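Local coordinates for maltose operon transcriptional repressor (Staphylococcus aureus subsp. aureus Mu50, PDB 3HCW), which probably represses transcription of the maltose operon, as a LacI/GalR-type regulator whose C-terminal periplasmic-binding-protein-like part would sense an effector, at residues I10-K15 / N29-I34; H125-G130 / F160-Q165; L203-L208 / E234-P239. All coordinates share one frame; numbering follows the deposited sequence.

Contact 1. Residues I10-K15 / N29-I34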
# COMPACT_ATOMS: atom_id res chain seq x y z
N ILE A 10 -15.71 -6.55 -17.01
CA ILE A 10 -16.25 -6.91 -15.70
C ILE A 10 -16.20 -5.69 -14.77
O ILE A 10 -15.14 -5.09 -14.58
CB ILE A 10 -15.46 -8.07 -15.02
CG1 ILE A 10 -15.14 -9.20 -16.02
CG2 ILE A 10 -16.20 -8.58 -13.76
CD1 ILE A 10 -16.34 -9.98 -16.51
N GLY A 11 -17.35 -5.32 -14.20
CA GLY A 11 -17.40 -4.25 -13.21
C GLY A 11 -17.04 -4.76 -11.82
O GLY A 11 -17.61 -5.75 -11.34
N LEU A 12 -16.09 -4.11 -11.18
CA LEU A 12 -15.65 -4.49 -9.84
C LEU A 12 -16.11 -3.46 -8.79
O LEU A 12 -15.55 -2.37 -8.71
CB LEU A 12 -14.13 -4.66 -9.81
CG LEU A 12 -13.50 -5.37 -11.03
CD1 LEU A 12 -12.00 -5.34 -10.94
CD2 LEU A 12 -13.99 -6.81 -11.21
N VAL A 13 -17.13 -3.82 -8.00
CA VAL A 13 -17.66 -2.90 -6.97
C VAL A 13 -16.88 -2.88 -5.65
O VAL A 13 -16.82 -3.88 -4.92
CB VAL A 13 -19.16 -3.17 -6.67
CG1 VAL A 13 -19.74 -2.04 -5.80
CG2 VAL A 13 -19.95 -3.29 -7.96
N LEU A 14 -16.28 -1.73 -5.36
CA LEU A 14 -15.53 -1.48 -4.14
C LEU A 14 -16.41 -0.83 -3.06
O LEU A 14 -17.46 -0.25 -3.36
CB LEU A 14 -14.34 -0.55 -4.44
CG LEU A 14 -12.91 -1.04 -4.67
CD1 LEU A 14 -12.18 -1.20 -3.35
CD2 LEU A 14 -12.83 -2.32 -5.49
N LYS A 15 -15.95 -0.93 -1.81
CA LYS A 15 -16.60 -0.34 -0.64
C LYS A 15 -16.44 1.20 -0.63
O LYS A 15 -17.40 1.93 -0.37
CB LYS A 15 -16.00 -0.95 0.63
CG LYS A 15 -16.69 -0.61 1.95
CD LYS A 15 -15.70 -0.67 3.12
CE LYS A 15 -15.18 -2.09 3.38
NZ LYS A 15 -14.14 -2.13 4.44
N ASN A 29 -4.19 -6.39 -3.90
CA ASN A 29 -3.98 -7.76 -4.31
C ASN A 29 -5.22 -8.47 -4.86
O ASN A 29 -5.10 -9.26 -5.80
CB ASN A 29 -3.32 -8.55 -3.19
CG ASN A 29 -1.91 -8.07 -2.91
OD1 ASN A 29 -1.14 -7.84 -3.83
ND2 ASN A 29 -1.56 -7.91 -1.64
N VAL A 30 -6.40 -8.18 -4.32
CA VAL A 30 -7.64 -8.79 -4.83
C VAL A 30 -7.89 -8.32 -6.27
O VAL A 30 -8.08 -9.16 -7.17
CB VAL A 30 -8.87 -8.55 -3.91
CG1 VAL A 30 -10.12 -9.01 -4.57
CG2 VAL A 30 -8.72 -9.33 -2.61
N LEU A 31 -7.84 -7.01 -6.49
CA LEU A 31 -7.97 -6.42 -7.83
C LEU A 31 -6.90 -6.91 -8.82
O LEU A 31 -7.23 -7.19 -9.96
CB LEU A 31 -8.02 -4.89 -7.78
CG LEU A 31 -9.18 -4.22 -7.02
CD1 LEU A 31 -8.95 -2.71 -6.89
CD2 LEU A 31 -10.52 -4.50 -7.66
N LEU A 32 -5.64 -7.01 -8.39
CA LEU A 32 -4.59 -7.64 -9.22
C LEU A 32 -4.93 -9.10 -9.58
O LEU A 32 -4.78 -9.52 -10.74
CB LEU A 32 -3.22 -7.57 -8.52
CG LEU A 32 -2.00 -8.13 -9.27
CD1 LEU A 32 -1.62 -7.26 -10.45
CD2 LEU A 32 -0.82 -8.26 -8.33
N GLY A 33 -5.38 -9.86 -8.59
CA GLY A 33 -5.84 -11.22 -8.81
C GLY A 33 -6.96 -11.29 -9.83
O GLY A 33 -6.89 -12.09 -10.77
N ILE A 34 -7.99 -10.45 -9.66
CA ILE A 34 -9.09 -10.42 -10.62
C ILE A 34 -8.64 -10.02 -12.03
O ILE A 34 -8.94 -10.71 -13.00
CB ILE A 34 -10.22 -9.45 -10.18
CG1 ILE A 34 -10.90 -9.96 -8.92
CG2 ILE A 34 -11.26 -9.28 -11.33
CD1 ILE A 34 -11.44 -8.88 -8.05
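Leu12 and Leu14 meet Leu31 and Ile34 within the first beta-alpha-beta unit of the chain, a Rossmann-like crossover in which strand 9-13 is followed by helix 25-39 and then by the parallel neighbouring strand 44-47. The contact is apolar throughout: methyl groups from the strand and the residue just past its end pack against one side of the helix, and no hydrogen bond passes between the segments. Leu12 is the central residue on the strand side. Its CD2 lies 3.7 Å from CG2 of Ile34 and its CD1 lies 3.7 Å from CD2 of Leu31, with Leu12 CD1 also near Ile34 CG2 at 4.0 Å. In both pairs the side chains run past one another in opposite senses, so branch meets branch flank to flank rather than head-on. In Ile34 the branch that touches is CG2, which stands anti to the backbone N. Leu31 sits one helical turn earlier, and its CD2 is caught between two leucines, because CD2 of Leu14 also reaches it at 3.8 Å. Leu14 starts out less directly aimed at the helix. Its first torsion of -98° falls away from a staggered value, and only its methyl end closes on Leu31, crossing that side chain at a slant. Leu75, in a loop, packs on both Leu14 and Leu31, and Ile73 of strand 71-74 touches Ile34. Strand 9-13 is held between two parallel partners: Leu12 bonds through its backbone to Gln46 of strand 44-47, while Gly11 bonds to Ala71 and Ile73 of strand 71-74.

Contact 2. Residues H125-G130 / F160-Q165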
# COMPACT_ATOMS: atom_id res chain seq x y z
N HIS A 125 -3.11 -19.16 18.95
CA HIS A 125 -1.66 -18.94 18.95
C HIS A 125 -1.17 -17.99 20.05
O HIS A 125 -0.15 -18.28 20.71
CB HIS A 125 -1.18 -18.43 17.58
CG HIS A 125 0.18 -17.82 17.62
ND1 HIS A 125 1.34 -18.57 17.72
CD2 HIS A 125 0.58 -16.52 17.58
CE1 HIS A 125 2.38 -17.76 17.73
NE2 HIS A 125 1.95 -16.52 17.65
N VAL A 126 -1.89 -16.88 20.24
CA VAL A 126 -1.51 -15.94 21.30
C VAL A 126 -1.68 -16.55 22.69
O VAL A 126 -0.87 -16.31 23.58
CB VAL A 126 -2.15 -14.51 21.16
CG1 VAL A 126 -1.87 -13.93 19.79
CG2 VAL A 126 -3.64 -14.51 21.44
N ILE A 127 -2.71 -17.40 22.83
CA ILE A 127 -2.96 -18.11 24.09
C ILE A 127 -1.85 -19.12 24.37
O ILE A 127 -1.38 -19.24 25.50
CB ILE A 127 -4.37 -18.74 24.11
CG1 ILE A 127 -5.42 -17.62 24.13
CG2 ILE A 127 -4.55 -19.70 25.29
CD1 ILE A 127 -6.87 -18.10 24.20
N GLU A 128 -1.38 -19.79 23.31
CA GLU A 128 -0.25 -20.72 23.38
C GLU A 128 1.05 -20.07 23.86
O GLU A 128 1.90 -20.75 24.41
CB GLU A 128 -0.03 -21.42 22.04
CG GLU A 128 -1.10 -22.45 21.69
CD GLU A 128 -0.97 -23.02 20.27
OE1 GLU A 128 -0.68 -22.25 19.33
OE2 GLU A 128 -1.18 -24.24 20.10
N GLN A 129 1.19 -18.76 23.65
CA GLN A 129 2.35 -18.02 24.16
C GLN A 129 2.20 -17.68 25.64
O GLN A 129 3.18 -17.40 26.32
CB GLN A 129 2.60 -16.75 23.34
CG GLN A 129 2.70 -16.96 21.85
CD GLN A 129 3.55 -18.16 21.48
OE1 GLN A 129 3.03 -19.16 20.99
NE2 GLN A 129 4.85 -18.07 21.71
N GLY A 130 0.96 -17.69 26.13
CA GLY A 130 0.66 -17.41 27.53
C GLY A 130 0.10 -16.02 27.72
O GLY A 130 0.85 -15.05 27.76
N PHE A 160 -11.01 -21.18 26.54
CA PHE A 160 -9.91 -21.24 27.49
C PHE A 160 -10.20 -20.40 28.74
O PHE A 160 -9.30 -20.19 29.58
CB PHE A 160 -8.60 -20.86 26.80
CG PHE A 160 -8.09 -21.92 25.85
CD1 PHE A 160 -7.05 -22.78 26.24
CD2 PHE A 160 -8.65 -22.07 24.58
CE1 PHE A 160 -6.58 -23.76 25.38
CE2 PHE A 160 -8.18 -23.06 23.71
CZ PHE A 160 -7.14 -23.91 24.11
N ASN A 161 -11.46 -19.98 28.87
CA ASN A 161 -11.98 -19.21 30.01
C ASN A 161 -11.12 -17.98 30.34
O ASN A 161 -10.72 -17.76 31.49
CB ASN A 161 -12.18 -20.11 31.25
CG ASN A 161 -13.18 -19.54 32.25
OD1 ASN A 161 -12.80 -19.13 33.35
ND2 ASN A 161 -14.45 -19.52 31.87
N LEU A 162 -10.82 -17.21 29.31
CA LEU A 162 -10.01 -15.99 29.44
C LEU A 162 -10.88 -14.74 29.42
O LEU A 162 -11.96 -14.73 28.82
CB LEU A 162 -8.96 -15.92 28.32
CG LEU A 162 -7.50 -16.24 28.67
CD1 LEU A 162 -7.32 -17.59 29.36
CD2 LEU A 162 -6.65 -16.19 27.43
N ASP A 163 -10.40 -13.70 30.10
CA ASP A 163 -11.06 -12.41 30.08
C ASP A 163 -10.73 -11.71 28.78
O ASP A 163 -9.59 -11.75 28.32
CB ASP A 163 -10.63 -11.55 31.27
CG ASP A 163 -11.14 -12.09 32.60
OD1 ASP A 163 -10.40 -11.97 33.60
OD2 ASP A 163 -12.26 -12.63 32.64
N TYR A 164 -11.75 -11.09 28.19
CA TYR A 164 -11.58 -10.38 26.94
C TYR A 164 -12.53 -9.20 26.83
O TYR A 164 -13.57 -9.17 27.49
CB TYR A 164 -11.75 -11.32 25.74
CG TYR A 164 -13.15 -11.85 25.51
CD1 TYR A 164 -14.08 -11.14 24.73
CD2 TYR A 164 -13.55 -13.07 26.06
CE1 TYR A 164 -15.36 -11.62 24.52
CE2 TYR A 164 -14.84 -13.57 25.84
CZ TYR A 164 -15.73 -12.84 25.07
OH TYR A 164 -17.00 -13.33 24.84
N GLN A 165 -12.16 -8.25 25.96
CA GLN A 165 -13.02 -7.14 25.59
C GLN A 165 -12.98 -6.86 24.08
O GLN A 165 -12.01 -7.20 23.41
CB GLN A 165 -12.63 -5.90 26.40
CG GLN A 165 -11.25 -5.36 26.09
CD GLN A 165 -10.95 -4.07 26.80
OE1 GLN A 165 -10.07 -4.02 27.67
NE2 GLN A 165 -11.68 -3.01 26.46
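Ile127, Phe160 and Leu162 make this small apolar contact near the rim of the C-terminal half of a periplasmic-binding-protein-like fold. The last turns of helix 115-129 lie here against the connection between helix 144-159 and strand 163-169, the outermost strand of the sheet at this end. Ile127 buries more surface than either partner and uses three carbons. Its first torsion, -67°, sets CG1 beside the backbone N and CG2 anti to it, and the two branches thereby serve different neighbours. CG2 lies over one face of the Phe160 ring, above its rim near CD1 at 4.1 Å, the two side chains meeting at an angle. The CG1 branch instead goes to Leu162: its end atom CD1 meets Leu162 CD2 tip to tip, and that same Ile127 CD1 also grazes CB of Phe160. Phe160 and Leu162 therefore approach one isoleucine from two directions, the ring along one branch and the methyl at the end of the other. The turn between them, where the helix is terminated, is consistent with this arrangement. Helix 144-159 finishes in a Schellman motif with Asn161, at positive phi, in the C-prime place, and Leu162 N closes the motif on Ala157 O. Val156 of that helix touches Ile127 as well, while Leu134 of strand 133-139 lies against Leu162, tying the contact to the sheet. Phe160 lies at the surface, and Leu162 is less exposed. Leu162 CD2 touches both Ile127 CD1 and Ile127 CG1, each at 3.8 Å, its methyl set against the last bond of the isoleucine chain.

Contact 3. Residues L203-L208 / E234-P239; sequences LHLAIL and EIASPP
Leu205 and Leu208, one turn apart on helix 201-213, receive Ala236 from the loop that leads to strand 241-244, in the C-terminal half of a periplasmic-binding-protein-like fold and at its dimer interface. The close part is a single methyl set against two leucine branches: Ala236 CB lies 3.9 Å from Leu208 CD1 and 4.0 Å from Leu205 CD2. The two leucines share one rotamer, with CG beside the backbone N, and from positions a turn apart they present CD2 (Leu205) and CD1 (Leu208) to the same methyl. Leu208 points directly at the loop; Leu205 leaves the helix to one side of the loop, and its end reaches Ala236. Toward Ser237 the fit is looser and the chemistry changes. Leu208 CB and CD1 come no closer than 4.1 Å to Ser237 O, and no direct hydrogen bond joins the segments. A water bridges the backbones instead. The peptide bond between Ser237 and Pro238 is cis, and the carbonyl at this junction is one of the two that the water binds. The second subunit adds to both sides: Ser209 OG of that subunit is hydrogen-bonded to Ala236 O, and Ile235 of that subunit packs on Leu205. Within the chain, His204 NE2 bonds to Gln240 OE1, a second tie between the helix and the end of the loop. The bridging water gives one proton to Leu208 O at 2.8 Å and the other to Ser237 O at 2.9 Å.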
# COMPACT_ATOMS: atom_id res chain seq x y z
N LEU A 203 -5.86 -0.78 9.98
CA LEU A 203 -6.24 -0.34 11.33
C LEU A 203 -5.13 -0.66 12.37
O LEU A 203 -4.80 0.17 13.20
CB LEU A 203 -7.57 -0.98 11.74
CG LEU A 203 -8.10 -0.74 13.16
CD1 LEU A 203 -8.36 0.75 13.35
CD2 LEU A 203 -9.36 -1.57 13.42
N HIS A 204 -4.57 -1.86 12.30
CA HIS A 204 -3.48 -2.27 13.20
C HIS A 204 -2.28 -1.33 13.20
O HIS A 204 -1.69 -1.10 14.25
CB HIS A 204 -3.00 -3.68 12.82
CG HIS A 204 -2.19 -4.36 13.89
ND1 HIS A 204 -2.73 -4.78 15.08
CD2 HIS A 204 -0.89 -4.75 13.90
CE1 HIS A 204 -1.80 -5.38 15.80
NE2 HIS A 204 -0.68 -5.37 15.11
N LEU A 205 -1.93 -0.79 12.04
CA LEU A 205 -0.79 0.13 11.94
C LEU A 205 -1.03 1.44 12.71
O LEU A 205 -0.09 2.00 13.26
CB LEU A 205 -0.44 0.43 10.50
CG LEU A 205 0.17 -0.68 9.62
CD1 LEU A 205 0.30 -0.16 8.20
CD2 LEU A 205 1.52 -1.17 10.13
N ALA A 206 -2.28 1.90 12.74
CA ALA A 206 -2.65 3.08 13.53
C ALA A 206 -2.53 2.75 15.02
O ALA A 206 -2.08 3.59 15.79
CB ALA A 206 -4.08 3.53 13.20
N ILE A 207 -2.95 1.54 15.40
CA ILE A 207 -2.83 1.07 16.78
C ILE A 207 -1.36 1.08 17.25
O ILE A 207 -1.06 1.60 18.31
CB ILE A 207 -3.42 -0.37 16.99
CG1 ILE A 207 -4.81 -0.54 16.36
CG2 ILE A 207 -3.44 -0.74 18.48
CD1 ILE A 207 -5.93 0.29 16.97
N LEU A 208 -0.45 0.51 16.44
CA LEU A 208 0.97 0.44 16.79
C LEU A 208 1.57 1.82 16.98
O LEU A 208 2.43 2.02 17.84
CB LEU A 208 1.77 -0.35 15.73
CG LEU A 208 1.29 -1.78 15.43
CD1 LEU A 208 1.99 -2.38 14.22
CD2 LEU A 208 1.40 -2.68 16.63
N GLU A 234 5.01 -7.22 7.86
CA GLU A 234 6.38 -7.72 7.88
C GLU A 234 7.39 -6.66 8.36
O GLU A 234 8.31 -6.98 9.10
CB GLU A 234 6.78 -8.22 6.50
CG GLU A 234 8.10 -8.98 6.48
CD GLU A 234 8.46 -9.57 5.12
OE1 GLU A 234 9.67 -9.71 4.85
OE2 GLU A 234 7.54 -9.90 4.33
N ILE A 235 7.22 -5.42 7.93
CA ILE A 235 8.17 -4.36 8.31
C ILE A 235 7.53 -3.30 9.22
O ILE A 235 8.01 -2.17 9.29
CB ILE A 235 8.91 -3.74 7.08
CG1 ILE A 235 7.93 -3.05 6.13
CG2 ILE A 235 9.74 -4.82 6.35
CD1 ILE A 235 8.57 -2.03 5.21
N ALA A 236 6.47 -3.69 9.93
CA ALA A 236 5.89 -2.86 10.99
C ALA A 236 6.86 -2.80 12.18
O ALA A 236 7.85 -3.52 12.21
CB ALA A 236 4.55 -3.42 11.44
N SER A 237 6.55 -1.93 13.14
CA SER A 237 7.34 -1.76 14.34
C SER A 237 6.54 -2.27 15.54
O SER A 237 5.63 -1.57 16.01
CB SER A 237 7.71 -0.28 14.55
OG SER A 237 8.51 0.21 13.48
N PRO A 238 6.83 -3.51 16.02
CA PRO A 238 7.74 -4.55 15.50
C PRO A 238 7.05 -5.42 14.43
O PRO A 238 5.84 -5.31 14.26
CB PRO A 238 8.01 -5.41 16.74
CG PRO A 238 6.71 -5.37 17.48
CD PRO A 238 6.17 -3.95 17.26
N PRO A 239 7.82 -6.25 13.68
CA PRO A 239 7.17 -7.17 12.73
C PRO A 239 6.00 -7.92 13.35
O PRO A 239 6.09 -8.41 14.47
CB PRO A 239 8.30 -8.13 12.36
CG PRO A 239 9.49 -7.23 12.34
CD PRO A 239 9.29 -6.38 13.59
O HOH W 1 4.63 0.28 17.98

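Contact 1 joins a helix to a strand of the long sheet, and contact 2 joins a helix to the turn that leads into an outer strand of the same sheet, on the opposite side of the chain's centre, their own centres about 36 Å apart. Contact 1 is buried; contact 2 lies at the surface, and there an aromatic face joins the aliphatic methyls. Contact 3 is buried too, yet it joins a helix to an irregular loop and adds a water bridge between carbonyls to its few apolar touches. Contacts 1 and 3 also neighbour the second subunit, through Asn29 and Leu32 in contact 1, and through both the loop and the helix in contact 3, whereas no other chain of the assembly reaches contact 2.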